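Local structure of chitin deacetylase (5ZNT) at the zinc ion site and the glycan on Asn84. The protein hydrolyses the N-acetamido groups of N-acetyl-D-glucosamine residues in chitin, a zinc-dependent deacetylation that yields chitosan and acetate. Residues are numbered along the deposited sequence; one frame, centred on the assembly and turned at random.

Site 1: the zinc ion site. Residues 45-46, 101, 105, 146, 148-149, 270. With ZN (zinc ion), chain B.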
ATOM      1  N   ASP A  45      -7.165  -0.052  -2.155  1.00 13.87           N
ATOM      2  CA  ASP A  45      -7.406  -1.389  -1.688  1.00 18.02           C
ATOM      3  C   ASP A  45      -8.460  -2.032  -2.553  1.00 23.75           C
ATOM      4  O   ASP A  45      -9.168  -1.381  -3.349  1.00 39.14           O
ATOM      5  CB  ASP A  45      -7.709  -1.401  -0.198  1.00 17.56           C
ATOM      6  CG  ASP A  45      -6.515  -1.026   0.649  1.00 21.61           C
ATOM      7  OD1 ASP A  45      -5.459  -0.687   0.074  1.00 20.85           O
ATOM      8  OD2 ASP A  45      -6.646  -1.063   1.896  1.00 22.81           O
ATOM      9  N   ASP A  46      -8.526  -3.334  -2.345  1.00 14.58           N
ATOM     10  CA  ASP A  46      -9.572  -4.231  -2.768  1.00 16.29           C
ATOM     11  C   ASP A  46      -9.619  -4.318  -4.284  1.00 29.07           C
ATOM     12  O   ASP A  46      -8.781  -3.832  -4.900  1.00 42.74           O
ATOM     13  CB  ASP A  46     -11.019  -3.800  -2.368  1.00 13.75           C
ATOM     14  CG  ASP A  46     -11.231  -3.474  -0.874  1.00 21.17           C
ATOM     15  OD1 ASP A  46     -10.371  -3.801  -0.089  1.00 18.23           O
ATOM     16  OD2 ASP A  46     -12.317  -2.893  -0.592  1.00 22.87           O
ATOM     17  N   HIS A 101      -3.888  -8.211  -0.506  1.00 15.08           N
ATOM     18  CA  HIS A 101      -4.902  -7.785   0.444  1.00 16.59           C
ATOM     19  C   HIS A 101      -5.818  -8.968   0.781  1.00 18.48           C
ATOM     20  O   HIS A 101      -6.999  -8.780   1.085  1.00 18.68           O
ATOM     21  CB  HIS A 101      -5.686  -6.610  -0.142  1.00 14.36           C
ATOM     22  CG  HIS A 101      -6.568  -5.879   0.828  1.00 14.86           C
ATOM     23  ND1 HIS A 101      -6.161  -5.518   2.094  1.00 19.32           N
ATOM     24  CD2 HIS A 101      -7.828  -5.387   0.686  1.00 16.55           C
ATOM     25  CE1 HIS A 101      -7.135  -4.853   2.696  1.00 21.20           C
ATOM     26  NE2 HIS A 101      -8.162  -4.765   1.865  1.00 16.95           N
ATOM     27  N   HIS A 105     -10.794 -11.662   2.037  1.00 17.48           N
ATOM     28  CA  HIS A 105     -11.229 -10.404   2.663  1.00 17.97           C
ATOM     29  C   HIS A 105     -12.298 -10.673   3.733  1.00 21.04           C
ATOM     30  O   HIS A 105     -13.279  -9.935   3.866  1.00 19.28           O
ATOM     31  CB  HIS A 105     -11.739  -9.408   1.613  1.00 15.31           C
ATOM     32  CG  HIS A 105     -11.563  -7.971   2.005  1.00 19.88           C
ATOM     33  ND1 HIS A 105     -12.421  -7.316   2.871  1.00 21.90           N
ATOM     34  CD2 HIS A 105     -10.628  -7.059   1.642  1.00 17.80           C
ATOM     35  CE1 HIS A 105     -12.030  -6.060   3.007  1.00 20.04           C
ATOM     36  NE2 HIS A 105     -10.931  -5.886   2.289  1.00 21.12           N
ATOM     37  N   ARG A 146      -1.250  -5.905   3.032  1.00 16.34           N
ATOM     38  CA  ARG A 146      -2.113  -5.109   3.900  1.00 18.38           C
ATOM     39  C   ARG A 146      -3.306  -5.967   4.288  1.00 19.42           C
ATOM     40  O   ARG A 146      -4.000  -6.497   3.412  1.00 18.40           O
ATOM     41  CB  ARG A 146      -2.588  -3.824   3.219  1.00 15.83           C
ATOM     42  CG  ARG A 146      -3.590  -3.009   4.062  1.00 17.50           C
ATOM     43  CD  ARG A 146      -3.822  -1.625   3.422  1.00 17.36           C
ATOM     44  NE  ARG A 146      -2.684  -0.712   3.590  1.00 18.31           N
ATOM     45  CZ  ARG A 146      -2.539   0.446   2.946  1.00 18.83           C
ATOM     46  NH1 ARG A 146      -3.458   0.850   2.068  1.00 17.28           N
ATOM     47  NH2 ARG A 146      -1.473   1.208   3.192  1.00 18.01           N
ATOM     48  N   PRO A 148      -7.031  -7.036   5.570  1.00 17.05           N
ATOM     49  CA  PRO A 148      -8.398  -6.517   5.591  1.00 16.73           C
ATOM     50  C   PRO A 148      -8.741  -5.872   6.928  1.00 20.66           C
ATOM     51  O   PRO A 148      -8.319  -6.335   7.998  1.00 20.65           O
ATOM     52  CB  PRO A 148      -9.252  -7.770   5.340  1.00 21.20           C
ATOM     53  CG  PRO A 148      -8.364  -8.634   4.477  1.00 19.69           C
ATOM     54  CD  PRO A 148      -6.963  -8.417   5.058  1.00 17.61           C
ATOM     55  N   TYR A 149      -9.493  -4.776   6.840  1.00 19.46           N
ATOM     56  CA  TYR A 149      -9.943  -3.951   7.966  1.00 25.16           C
ATOM     57  C   TYR A 149      -8.776  -3.485   8.850  1.00 24.35           C
ATOM     58  O   TYR A 149      -8.983  -3.114  10.013  1.00 23.43           O
ATOM     59  CB  TYR A 149     -11.046  -4.695   8.763  1.00 23.07           C
ATOM     60  CG  TYR A 149     -12.071  -5.276   7.797  1.00 20.41           C
ATOM     61  CD1 TYR A 149     -13.079  -4.480   7.249  1.00 24.79           C
ATOM     62  CD2 TYR A 149     -11.961  -6.591   7.347  1.00 23.12           C
ATOM     63  CE1 TYR A 149     -13.988  -5.003   6.317  1.00 22.15           C
ATOM     64  CE2 TYR A 149     -12.854  -7.118   6.397  1.00 20.22           C
ATOM     65  CZ  TYR A 149     -13.852  -6.315   5.896  1.00 19.42           C
ATOM     66  OH  TYR A 149     -14.730  -6.833   4.977  1.00 21.31           O
ATOM     67  N   HIS A 270     -10.046   3.884  -1.139  1.00 20.62           N
ATOM     68  CA  HIS A 270     -10.875   2.935  -1.877  1.00 22.93           C
ATOM     69  C   HIS A 270     -11.379   3.645  -3.115  1.00 21.69           C
ATOM     70  O   HIS A 270     -11.901   4.760  -3.014  1.00 23.31           O
ATOM     71  CB  HIS A 270     -12.066   2.445  -1.058  1.00 20.38           C
ATOM     72  CG  HIS A 270     -11.668   1.676   0.154  1.00 26.14           C
ATOM     73  ND1 HIS A 270     -11.420   2.285   1.365  1.00 26.19           N
ATOM     74  CD2 HIS A 270     -11.455   0.351   0.344  1.00 20.04           C
ATOM     75  CE1 HIS A 270     -11.089   1.364   2.255  1.00 24.07           C
ATOM     76  NE2 HIS A 270     -11.108   0.184   1.663  1.00 19.30           N
TER
HETATM   77 ZN    ZN B 601     -10.115  -3.976   2.021  1.00 21.15          ZN
HETATM   78  O   HOH W   1      -9.207  -1.957   2.633  1.00 21.97           O
HETATM   79  O   HOH W   2      -9.813  -3.593   4.273  1.00 24.53           O
HETATM   80  O   HOH W   3     -12.001  -2.956   2.183  1.00 21.25           O
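The zinc centre is the Asp-His-His metal triad of a carbohydrate esterase 4 (polysaccharide deacetylase) active site, set where strand 38-45 ends. Asp46 binds the metal through carboxylate OD1, 2.1 Å from ZN, while its OD2 turns to water 3, itself a zinc ligand. His101 and His105 each point NE2 at the ion; in both, CG lies anti to the backbone N (chi1 -168° and -152°). Waters 1, 2 and 3 complete a near-octahedral shell. The rotation of the His101 ring is fixed from behind: ND1 donates to the backbone O of Arg146 at 2.7 Å, nearly straight at 162°, with that oxygen in the ring plane. Pro148 CB sits 3.8 Å above the centre of the His105 ring, and a weak hydrogen bond from ND1 to the phenol OH of Tyr149 meets its edge. Asp45, by family position the catalytic base, holds water 1 through OD2 at 2.8 Å. Its OD1 offers the syn lone pair to Arg146 NH1 at 3.2 Å, a salt bridge that would favour the charged carboxylate and orients it. On the same water 1, His270, the likely catalytic acid, places NE2 at 3.0 Å, and Tyr149 backbone N holds water 2 at 2.8 Å, marking a probable oxyanion position. In this catalytic part of a longer protein that also has chitin-binding and LDL-receptor class A modules, the site activates water for attack on the acetamido carbonyl of chitin.

Site 2: the glycan on Asn84. Residues 50, 53, 84, 86-87, 90, 335, 337-338, 340, 358. With NAG (2-acetamido-2-deoxy-beta-D-glucopyranose), chain C; NAG (2-acetamido-2-deoxy-beta-D-glucopyranose), chain D.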
ATOM      1  N   ASN A  50     -14.007  -3.787 -13.493  1.00 17.31           N
ATOM      2  CA  ASN A  50     -14.632  -2.716 -14.250  1.00 23.21           C
ATOM      3  C   ASN A  50     -15.380  -1.726 -13.354  1.00 23.51           C
ATOM      4  O   ASN A  50     -15.854  -0.702 -13.854  1.00 22.50           O
ATOM      5  CB  ASN A  50     -15.560  -3.300 -15.333  1.00 25.55           C
ATOM      6  CG  ASN A  50     -14.820  -3.594 -16.640  1.00 34.47           C
ATOM      7  OD1 ASN A  50     -13.697  -3.119 -16.849  1.00 36.86           O
ATOM      8  ND2 ASN A  50     -15.449  -4.364 -17.530  1.00 36.80           N
ATOM      9  N   ILE A  53     -11.661   0.416 -13.258  1.00 22.80           N
ATOM     10  CA  ILE A  53     -10.584   0.461 -14.246  1.00 25.63           C
ATOM     11  C   ILE A  53     -10.560   1.816 -14.950  1.00 26.34           C
ATOM     12  O   ILE A  53      -9.493   2.411 -15.146  1.00 27.59           O
ATOM     13  CB  ILE A  53     -10.719  -0.720 -15.236  1.00 28.12           C
ATOM     14  CG1 ILE A  53     -10.209  -2.031 -14.578  1.00 20.42           C
ATOM     15  CG2 ILE A  53      -9.968  -0.411 -16.542  1.00 32.80           C
ATOM     16  CD1 ILE A  53     -10.762  -3.359 -15.250  1.00 21.28           C
ATOM     17  N   ASN A  84     -10.151  -8.626 -11.767  1.00 16.27           N
ATOM     18  CA  ASN A  84      -9.841  -8.864 -13.172  1.00 18.95           C
ATOM     19  C   ASN A  84      -8.321  -8.938 -13.282  1.00 18.00           C
ATOM     20  O   ASN A  84      -7.636  -7.917 -13.149  1.00 17.53           O
ATOM     21  CB  ASN A  84     -10.459  -7.734 -13.981  1.00 19.33           C
ATOM     22  CG  ASN A  84     -10.084  -7.743 -15.444  1.00 22.78           C
ATOM     23  OD1 ASN A  84      -9.080  -8.322 -15.879  1.00 17.43           O
ATOM     24  ND2 ASN A  84     -10.915  -7.071 -16.219  1.00 23.19           N
ATOM     25  N   SER A  86      -6.326  -9.681 -15.823  1.00 19.21           N
ATOM     26  CA  SER A  86      -5.743  -8.969 -16.965  1.00 20.78           C
ATOM     27  C   SER A  86      -5.517  -7.509 -16.624  1.00 22.73           C
ATOM     28  O   SER A  86      -4.536  -6.904 -17.070  1.00 21.40           O
ATOM     29  CB  SER A  86      -6.664  -9.049 -18.181  1.00 20.82           C
ATOM     30  OG  SER A  86      -6.755 -10.388 -18.596  1.00 37.17           O
ATOM     31  N   ALA A  87      -6.451  -6.918 -15.873  1.00 19.67           N
ATOM     32  CA  ALA A  87      -6.311  -5.524 -15.467  1.00 20.39           C
ATOM     33  C   ALA A  87      -5.185  -5.362 -14.461  1.00 21.12           C
ATOM     34  O   ALA A  87      -4.428  -4.383 -14.525  1.00 20.84           O
ATOM     35  CB  ALA A  87      -7.635  -5.005 -14.896  1.00 18.25           C
ATOM     36  N   GLU A  90      -2.070  -5.396 -16.429  1.00 18.07           N
ATOM     37  CA  GLU A  90      -1.830  -4.171 -17.173  1.00 20.79           C
ATOM     38  C   GLU A  90      -1.395  -3.040 -16.244  1.00 24.80           C
ATOM     39  O   GLU A  90      -0.496  -2.256 -16.576  1.00 20.40           O
ATOM     40  CB  GLU A  90      -3.097  -3.800 -17.946  1.00 20.59           C
ATOM     41  CG  GLU A  90      -3.004  -2.499 -18.703  1.00 22.24           C
ATOM     42  CD  GLU A  90      -2.057  -2.566 -19.906  1.00 31.14           C
ATOM     43  OE1 GLU A  90      -1.902  -1.510 -20.553  1.00 33.36           O
ATOM     44  OE2 GLU A  90      -1.462  -3.645 -20.198  1.00 26.66           O
ATOM     45  N   PRO A 335      -1.037  -4.033 -24.403  1.00 30.37           N
ATOM     46  CA  PRO A 335      -1.345  -4.987 -23.322  1.00 30.21           C
ATOM     47  C   PRO A 335      -0.865  -6.389 -23.661  1.00 33.46           C
ATOM     48  O   PRO A 335      -0.635  -6.730 -24.823  1.00 27.75           O
ATOM     49  CB  PRO A 335      -2.875  -4.937 -23.223  1.00 31.55           C
ATOM     50  CG  PRO A 335      -3.332  -4.412 -24.530  1.00 41.45           C
ATOM     51  CD  PRO A 335      -2.252  -3.456 -24.999  1.00 33.99           C
ATOM     52  N   CYS A 337      -2.364  -9.162 -23.705  1.00 29.77           N
ATOM     53  CA  CYS A 337      -3.259  -9.840 -24.629  1.00 32.09           C
ATOM     54  C   CYS A 337      -4.378  -8.874 -24.975  1.00 34.83           C
ATOM     55  O   CYS A 337      -4.786  -8.064 -24.138  1.00 31.99           O
ATOM     56  CB  CYS A 337      -3.827 -11.153 -24.043  1.00 36.07           C
ATOM     57  SG  CYS A 337      -5.027 -10.987 -22.652  1.00 34.62           S
ATOM     58  N   TRP A 338      -4.866  -8.962 -26.216  1.00 42.49           N
ATOM     59  CA  TRP A 338      -5.844  -7.995 -26.706  1.00 39.50           C
ATOM     60  C   TRP A 338      -7.242  -8.283 -26.178  1.00 40.54           C
ATOM     61  O   TRP A 338      -7.977  -7.355 -25.831  1.00 41.04           O
ATOM     62  CB  TRP A 338      -5.857  -7.985 -28.238  1.00 46.43           C
ATOM     63  CG  TRP A 338      -4.632  -7.360 -28.851  1.00 51.84           C
ATOM     64  CD1 TRP A 338      -3.657  -7.992 -29.583  1.00 51.95           C
ATOM     65  CD2 TRP A 338      -4.246  -5.980 -28.773  1.00 46.08           C
ATOM     66  NE1 TRP A 338      -2.694  -7.085 -29.965  1.00 55.49           N
ATOM     67  CE2 TRP A 338      -3.029  -5.847 -29.481  1.00 49.75           C
ATOM     68  CE3 TRP A 338      -4.812  -4.843 -28.170  1.00 44.18           C
ATOM     69  CZ2 TRP A 338      -2.374  -4.623 -29.611  1.00 52.03           C
ATOM     70  CZ3 TRP A 338      -4.161  -3.631 -28.297  1.00 44.22           C
ATOM     71  CH2 TRP A 338      -2.953  -3.528 -29.013  1.00 52.17           C
ATOM     72  N   PRO A 340      -8.816 -10.616 -23.280  1.00 40.29           N
ATOM     73  CA  PRO A 340      -8.630 -11.591 -22.200  1.00 32.42           C
ATOM     74  C   PRO A 340      -9.747 -12.616 -22.174  1.00 32.30           C
ATOM     75  O   PRO A 340     -10.887 -12.344 -22.561  1.00 29.85           O
ATOM     76  CB  PRO A 340      -8.648 -10.728 -20.932  1.00 31.03           C
ATOM     77  CG  PRO A 340      -8.290  -9.340 -21.412  1.00 40.63           C
ATOM     78  CD  PRO A 340      -8.906  -9.234 -22.780  1.00 36.84           C
ATOM     79  N   GLN A 358     -11.232 -12.731 -15.212  1.00 17.07           N
ATOM     80  CA  GLN A 358     -10.633 -12.407 -16.498  1.00 19.38           C
ATOM     81  C   GLN A 358      -9.113 -12.525 -16.392  1.00 23.42           C
ATOM     82  O   GLN A 358      -8.512 -12.104 -15.395  1.00 19.24           O
ATOM     83  CB  GLN A 358     -11.053 -11.008 -16.961  1.00 24.33           C
ATOM     84  CG  GLN A 358     -12.564 -10.776 -17.010  1.00 22.41           C
ATOM     85  CD  GLN A 358     -13.144 -10.531 -15.615  1.00 27.88           C
ATOM     86  OE1 GLN A 358     -12.413 -10.178 -14.681  1.00 24.73           O
ATOM     87  NE2 GLN A 358     -14.452 -10.747 -15.461  1.00 23.83           N
TER
HETATM   88  C1  NAG C   1     -10.683  -6.931 -17.620  1.00 26.92           C
HETATM   89  C2  NAG C   1     -11.826  -6.338 -18.419  1.00 31.97           C
HETATM   90  C3  NAG C   1     -11.403  -6.193 -19.880  1.00 35.65           C
HETATM   91  C4  NAG C   1     -10.077  -5.440 -19.991  1.00 40.16           C
HETATM   92  C5  NAG C   1      -9.046  -6.009 -19.020  1.00 29.40           C
HETATM   93  C6  NAG C   1      -7.782  -5.185 -18.936  1.00 30.56           C
HETATM   94  C7  NAG C   1     -13.876  -7.078 -17.266  1.00 34.16           C
HETATM   95  C8  NAG C   1     -15.121  -7.906 -17.393  1.00 36.63           C
HETATM   96  N2  NAG C   1     -13.050  -7.113 -18.316  1.00 29.39           N
HETATM   97  O3  NAG C   1     -12.448  -5.521 -20.568  1.00 45.62           O
HETATM   98  O4  NAG C   1      -9.452  -5.694 -21.242  1.00 57.53           O
HETATM   99  O5  NAG C   1      -9.588  -6.086 -17.699  1.00 25.70           O
HETATM  100  O6  NAG C   1      -8.083  -3.828 -18.640  1.00 37.57           O
HETATM  101  O7  NAG C   1     -13.615  -6.430 -16.242  1.00 34.35           O
HETATM  102  C1  NAG D   2      -9.866  -4.933 -22.372  1.00 63.07           C
HETATM  103  C2  NAG D   2      -8.605  -4.654 -23.215  1.00 51.92           C
HETATM  104  C3  NAG D   2      -8.958  -4.139 -24.615  1.00 72.28           C
HETATM  105  C4  NAG D   2     -10.089  -4.935 -25.254  1.00 77.65           C
HETATM  106  C5  NAG D   2     -11.238  -5.107 -24.272  1.00 72.32           C
HETATM  107  C6  NAG D   2     -12.328  -6.011 -24.795  1.00 61.04           C
HETATM  108  C7  NAG D   2      -6.484  -3.940 -22.219  1.00 59.14           C
HETATM  109  C8  NAG D   2      -5.750  -2.842 -21.501  1.00 37.14           C
HETATM  110  N2  NAG D   2      -7.757  -3.689 -22.531  1.00 53.36           N
HETATM  111  O3  NAG D   2      -7.798  -4.255 -25.435  1.00 64.82           O
HETATM  112  O4  NAG D   2     -10.549  -4.256 -26.418  1.00 73.96           O
HETATM  113  O5  NAG D   2     -10.737  -5.725 -23.087  1.00 63.30           O
HETATM  114  O6  NAG D   2     -13.445  -5.251 -25.232  1.00 82.38           O
HETATM  115  O7  NAG D   2      -5.952  -5.009 -22.498  1.00 66.27           O
HETATM  116  O   HOH W   4      -5.110  -7.456 -21.684  1.00 36.43           O
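Asn84 carries an N-linked N,N'-diacetylchitobiose (two beta-1,4-linked NAG units), and its side chain leads straight into the sugar. CB, 3.7 Å from C1 of NAG (chain C), places CG anti to the backbone N (chi1 173°), and from CG the two amide branches part. OD1 accepts the backbone N-H of Ala87 at 3.0 Å, the donor standing 60° out of the carbonyl plane, and so ties the amide to the first turn of helix 85-93. ND2 forms the glycosidic bond to C1 of NAG (chain C) at 1.4 Å; its remaining N-H turns to the acetamide O7 of the same sugar, 2.8 Å away and near the amide plane, which restrains rotation about the linkage. The acetamide is flanked by Asn50, whose CG lies 3.7 Å from C7, and by Gln358, bent at chi2 (78°) so that its amide CD comes 3.7 Å from methyl C8. Ala87 and Ser86 touch the C5-C6 side, and Pro340 CG packs near the bridging O4. Between the sugars, O3 of NAG (chain C) donates to ring O5 of NAG (chain D). The second sugar is poorly ordered, though its O3 hydroxyl donates to the backbone O of Trp338 at 3.1 Å, on a lone pair, and Pro335 CB meets its acetamide. The first sugar is largely buried between helices 53-59 and 85-93 and the C-terminal segment with strand 355-359, and the second is about half hidden.

The C-alpha centres of site 1 and site 2 lie about 21 Å apart in the single chain of the assembly, and the two share no residue. They are nevertheless joined through sequence: strand 38-45 ends at Asp45, next to the zinc ligand Asp46, and the chain then runs on to Asn50 and helix 53-59 beside the sugar. Helix 85-93 of site 2 likewise precedes strand 97-100, after which the first zinc histidine follows. The glycan contacts both the deacetylase core and the C-terminal segment and may help hold them together; its distance gives it no direct part at the metal.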